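Local coordinates for protein BexL (Amycolatopsis orientalis, PDB 4XRW) that probably cyclises, dehydrates and aromatises a poly-beta-keto intermediate as a di-domain aromatase/cyclase of type II polyketide biosynthesis in the BE-7585A pathway, at residues E200-V205 and L318-D323; G262-A267 and T312-T317. All coordinates share one frame; numbering follows the deposited sequence.

Both contacts use helix 299-326, the long C-terminal helix of the second of two helix-grip units, which packs across a seven-stranded antiparallel sheet. Interaction 2 joins residues 312-317 of this helix to strand 257-268; interaction 1 uses the residues that follow, 318-323, and meets the segment that leads from helix 198-201 into strand 205-212, at one edge of the sheet. Along the chain the order is 200-205, 262-267, 312-317 and 318-323, so the sheet contact falls within the longer span that interaction 1 closes. Their centres lie about 11 Å apart and they touch, L318 reaching W264 and L202 reaching T317. One helix is thus packed against both its sheet and a connecting loop.

Interaction 1: residues E200-V205 and L318-D323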
# COMPACT_ATOMS: atom_id res chain seq x y z
N GLU A 200 23.21 -12.21 -4.65
CA GLU A 200 24.08 -13.00 -5.55
C GLU A 200 23.60 -12.92 -7.00
O GLU A 200 24.35 -13.27 -7.93
CB GLU A 200 24.18 -14.45 -5.05
CG GLU A 200 23.03 -15.38 -5.35
CD GLU A 200 22.72 -16.40 -4.22
OE1 GLU A 200 22.58 -17.61 -4.53
OE2 GLU A 200 22.57 -15.99 -3.03
N ARG A 201 22.39 -12.41 -7.23
CA ARG A 201 21.77 -12.43 -8.58
C ARG A 201 21.58 -11.07 -9.22
O ARG A 201 21.37 -11.01 -10.44
CB ARG A 201 20.41 -13.13 -8.54
CG ARG A 201 20.46 -14.58 -8.13
CD ARG A 201 19.11 -15.16 -7.95
NE ARG A 201 19.18 -16.61 -7.88
CZ ARG A 201 18.13 -17.43 -7.94
NH1 ARG A 201 16.89 -16.95 -8.04
NH2 ARG A 201 18.32 -18.73 -7.90
N LEU A 202 21.66 -9.99 -8.45
CA LEU A 202 21.47 -8.67 -8.98
C LEU A 202 22.67 -7.77 -8.67
O LEU A 202 23.18 -7.77 -7.55
CB LEU A 202 20.19 -8.02 -8.43
CG LEU A 202 18.87 -8.74 -8.71
CD1 LEU A 202 17.76 -8.01 -7.97
CD2 LEU A 202 18.52 -8.84 -10.18
N PRO A 203 23.15 -7.04 -9.68
CA PRO A 203 24.45 -6.36 -9.43
C PRO A 203 24.36 -5.14 -8.49
O PRO A 203 25.36 -4.76 -7.90
CB PRO A 203 24.90 -5.93 -10.83
CG PRO A 203 23.68 -5.99 -11.70
CD PRO A 203 22.77 -7.02 -11.10
N HIS A 204 23.19 -4.54 -8.39
CA HIS A 204 23.03 -3.33 -7.59
C HIS A 204 22.73 -3.65 -6.09
O HIS A 204 22.71 -2.75 -5.25
CB HIS A 204 21.93 -2.43 -8.21
CG HIS A 204 20.63 -3.14 -8.54
ND1 HIS A 204 19.51 -3.02 -7.75
CD2 HIS A 204 20.27 -3.93 -9.59
CE1 HIS A 204 18.52 -3.72 -8.28
NE2 HIS A 204 18.95 -4.27 -9.40
N VAL A 205 22.54 -4.93 -5.77
CA VAL A 205 22.17 -5.37 -4.41
C VAL A 205 23.36 -5.97 -3.66
O VAL A 205 23.94 -6.98 -4.08
CB VAL A 205 21.02 -6.40 -4.47
CG1 VAL A 205 20.65 -6.92 -3.04
CG2 VAL A 205 19.85 -5.80 -5.16
N LEU A 318 13.86 -7.25 -14.29
CA LEU A 318 13.15 -8.04 -15.26
C LEU A 318 14.12 -8.73 -16.26
O LEU A 318 13.91 -9.88 -16.61
CB LEU A 318 12.17 -7.17 -16.03
CG LEU A 318 10.99 -6.68 -15.17
CD1 LEU A 318 10.26 -5.56 -15.89
CD2 LEU A 318 10.09 -7.86 -14.84
N GLY A 319 15.18 -8.02 -16.63
CA GLY A 319 16.19 -8.57 -17.55
C GLY A 319 16.92 -9.77 -16.97
O GLY A 319 17.12 -10.79 -17.65
N PHE A 320 17.31 -9.66 -15.70
CA PHE A 320 17.96 -10.77 -15.01
C PHE A 320 16.99 -11.88 -14.71
O PHE A 320 17.38 -13.05 -14.73
CB PHE A 320 18.68 -10.30 -13.74
CG PHE A 320 19.91 -9.46 -14.04
CD1 PHE A 320 20.98 -10.01 -14.75
CD2 PHE A 320 19.99 -8.15 -13.63
CE1 PHE A 320 22.10 -9.22 -15.07
CE2 PHE A 320 21.09 -7.35 -13.94
CZ PHE A 320 22.15 -7.89 -14.65
N ALA A 321 15.72 -11.56 -14.47
CA ALA A 321 14.71 -12.58 -14.32
C ALA A 321 14.53 -13.37 -15.63
O ALA A 321 14.41 -14.59 -15.61
CB ALA A 321 13.38 -11.98 -13.88
N LYS A 322 14.49 -12.65 -16.75
CA LYS A 322 14.42 -13.26 -18.07
C LYS A 322 15.61 -14.19 -18.29
O LYS A 322 15.44 -15.38 -18.65
CB LYS A 322 14.38 -12.19 -19.16
CG LYS A 322 14.20 -12.71 -20.58
CD LYS A 322 14.12 -11.55 -21.55
CE LYS A 322 14.37 -12.00 -22.95
NZ LYS A 322 13.27 -12.82 -23.42
N ASP A 323 16.81 -13.68 -18.05
CA ASP A 323 18.03 -14.46 -18.28
C ASP A 323 18.00 -15.74 -17.44
O ASP A 323 18.40 -16.80 -17.88
CB ASP A 323 19.27 -13.65 -17.92
CG ASP A 323 19.65 -12.58 -18.95
OD1 ASP A 323 19.07 -12.52 -20.06
OD2 ASP A 323 20.59 -11.80 -18.63
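F320 points from helix 299-326 at the turn after helix 198-201, and its side chain makes the whole of the helix's share of the contact. With CG anti to its carbonyl carbon (chi1 -70°), the phenyl group reaches out to P203, which approaches from the opposing direction. The pyrrolidine meets the far end of the ring obliquely, CD of P203 lying 3.3 Å from CE2 of F320, a close approach, and CG of P203 3.7 Å from the same carbon. Nearer the root of the ring, CD2 of L202 sits 3.8 Å from CD2 of F320 and also touches its CB. The backbone O of R201 lies over one ring face, 4.2 Å from CG of F320. In the helix-grip fold the long C-terminal helix lies across the sheet, and here its flank is met by the type I turn L202-V205 that leads into strand 205-212. L202 is the first residue to leave the helical path, and its chi1 of -60° and extended chi2 together bring CD2 to F320. F191 of helix 185-193 touches both L202 and F320. An alanine in place of F320 would probably leave P203 and the CD2 methyl of L202 without their apolar partner on the helix.

Interaction 2: residues G262-A267 and T312-T317; sequences GRWDFA and TNSRAT
Strand 262-267 and helical segment 312-317 come nearest at W264 and S314, whose CA atoms are 9.7 Å apart, so that side chains must bridge the space between the two backbones. The strand is extended throughout, while the helix keeps its regular i to i+4 bonds, such as T317 N to N313 O at 3.0 Å. W264 does the bridging. Its CB is directed at the helix, and with chi1 at -58°, which sets CG beside the backbone N, the indole extends far enough for the outer corner of its six-membered ring to arrive between S314 and T317. There CH2 of W264 touches CG2 of T317 at 3.7 Å and CB of T317 at 3.9 Å. The two side chains cross at about a right angle, and the methyl approaches the indole obliquely. T317 presents this methyl because CG2 stands anti to its backbone N, which leaves OG1 on the side of its own helix, 3.1 Å from O of N313. S314 completes the contact more loosely, its OG 4.4 Å from CH2 of W264; this buried hydroxyl is hydrogen-bonded to H280 and S278 on the neighbouring strand. On the strand itself, R263 and D265 form a salt bridge, the NE-H of R263 pointing nearly straight at OD1 of D265 (170°) and the oxygen lying close to the guanidinium plane. The contact belongs to the interior of the helix-grip fold, between the curved sheet and its long helix 299-326. Around the indole lie Y248 and I246 of strand 245-250, S278 of strand 274-284 and V192 of helix 185-193, while L202 and H204 of the loop after helix 198-201 touch T317.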
# COMPACT_ATOMS: atom_id res chain seq x y z
N GLY A 262 4.08 -0.61 -5.42
CA GLY A 262 4.34 -1.28 -6.67
C GLY A 262 3.71 -2.64 -6.75
O GLY A 262 3.16 -3.17 -5.77
N ARG A 263 3.76 -3.23 -7.94
CA ARG A 263 3.15 -4.49 -8.20
C ARG A 263 3.95 -5.20 -9.32
O ARG A 263 4.23 -4.59 -10.36
CB ARG A 263 1.69 -4.28 -8.61
CG ARG A 263 0.97 -5.48 -9.13
CD ARG A 263 -0.47 -5.06 -9.44
NE ARG A 263 -1.35 -6.19 -9.72
CZ ARG A 263 -2.57 -6.34 -9.20
NH1 ARG A 263 -3.07 -5.45 -8.34
NH2 ARG A 263 -3.29 -7.41 -9.55
N TRP A 264 4.32 -6.44 -9.06
CA TRP A 264 4.86 -7.34 -10.09
C TRP A 264 3.72 -8.24 -10.55
O TRP A 264 3.02 -8.81 -9.70
CB TRP A 264 6.00 -8.20 -9.57
CG TRP A 264 7.19 -7.48 -8.99
CD1 TRP A 264 7.35 -7.08 -7.69
CD2 TRP A 264 8.37 -7.09 -9.68
NE1 TRP A 264 8.55 -6.44 -7.54
CE2 TRP A 264 9.20 -6.44 -8.75
CE3 TRP A 264 8.80 -7.20 -11.00
CZ2 TRP A 264 10.44 -5.91 -9.10
CZ3 TRP A 264 10.05 -6.69 -11.34
CH2 TRP A 264 10.84 -6.05 -10.41
N ASP A 265 3.54 -8.41 -11.86
CA ASP A 265 2.55 -9.32 -12.40
C ASP A 265 3.21 -10.26 -13.39
O ASP A 265 4.10 -9.85 -14.12
CB ASP A 265 1.39 -8.58 -13.06
CG ASP A 265 0.51 -7.88 -12.06
OD1 ASP A 265 -0.27 -8.56 -11.34
OD2 ASP A 265 0.62 -6.64 -11.96
N PHE A 266 2.81 -11.52 -13.35
CA PHE A 266 3.37 -12.56 -14.22
C PHE A 266 2.19 -13.24 -14.84
O PHE A 266 1.48 -13.99 -14.19
CB PHE A 266 4.25 -13.53 -13.44
CG PHE A 266 5.21 -12.83 -12.52
CD1 PHE A 266 6.39 -12.33 -12.98
CD2 PHE A 266 4.88 -12.64 -11.17
CE1 PHE A 266 7.26 -11.66 -12.13
CE2 PHE A 266 5.76 -11.96 -10.32
CZ PHE A 266 6.94 -11.48 -10.81
N ALA A 267 1.96 -12.91 -16.10
CA ALA A 267 0.78 -13.38 -16.82
C ALA A 267 1.20 -14.43 -17.87
O ALA A 267 2.04 -14.14 -18.71
CB ALA A 267 0.11 -12.22 -17.48
N THR A 312 14.61 2.20 -14.26
CA THR A 312 15.90 1.59 -14.56
C THR A 312 16.13 0.31 -13.73
O THR A 312 16.47 -0.73 -14.30
CB THR A 312 17.01 2.62 -14.34
OG1 THR A 312 16.90 3.63 -15.35
CG2 THR A 312 18.40 1.99 -14.43
N ASN A 313 15.95 0.38 -12.41
CA ASN A 313 16.15 -0.77 -11.54
C ASN A 313 15.15 -1.87 -11.86
O ASN A 313 15.49 -3.04 -11.77
CB ASN A 313 16.02 -0.39 -10.05
CG ASN A 313 17.34 0.08 -9.41
OD1 ASN A 313 18.44 -0.17 -9.92
ND2 ASN A 313 17.23 0.75 -8.27
N SER A 314 13.92 -1.50 -12.22
CA SER A 314 12.91 -2.52 -12.53
C SER A 314 13.20 -3.27 -13.84
O SER A 314 13.07 -4.50 -13.90
CB SER A 314 11.51 -1.89 -12.60
OG SER A 314 10.95 -1.74 -11.31
N ARG A 315 13.56 -2.54 -14.88
CA ARG A 315 13.87 -3.14 -16.16
C ARG A 315 15.11 -4.02 -16.02
O ARG A 315 15.20 -5.07 -16.64
CB ARG A 315 14.10 -2.07 -17.24
CG ARG A 315 12.81 -1.50 -17.85
CD ARG A 315 13.09 -0.38 -18.86
NE ARG A 315 13.71 0.79 -18.24
CZ ARG A 315 15.00 1.13 -18.36
NH1 ARG A 315 15.84 0.41 -19.10
NH2 ARG A 315 15.45 2.21 -17.74
N ALA A 316 16.05 -3.58 -15.18
CA ALA A 316 17.22 -4.40 -14.86
C ALA A 316 16.82 -5.71 -14.20
O ALA A 316 17.26 -6.76 -14.61
CB ALA A 316 18.20 -3.64 -13.97
N THR A 317 15.96 -5.65 -13.17
CA THR A 317 15.51 -6.85 -12.50
C THR A 317 14.76 -7.79 -13.46
O THR A 317 14.99 -8.98 -13.44
CB THR A 317 14.63 -6.50 -11.26
OG1 THR A 317 15.40 -5.75 -10.32
CG2 THR A 317 14.15 -7.75 -10.58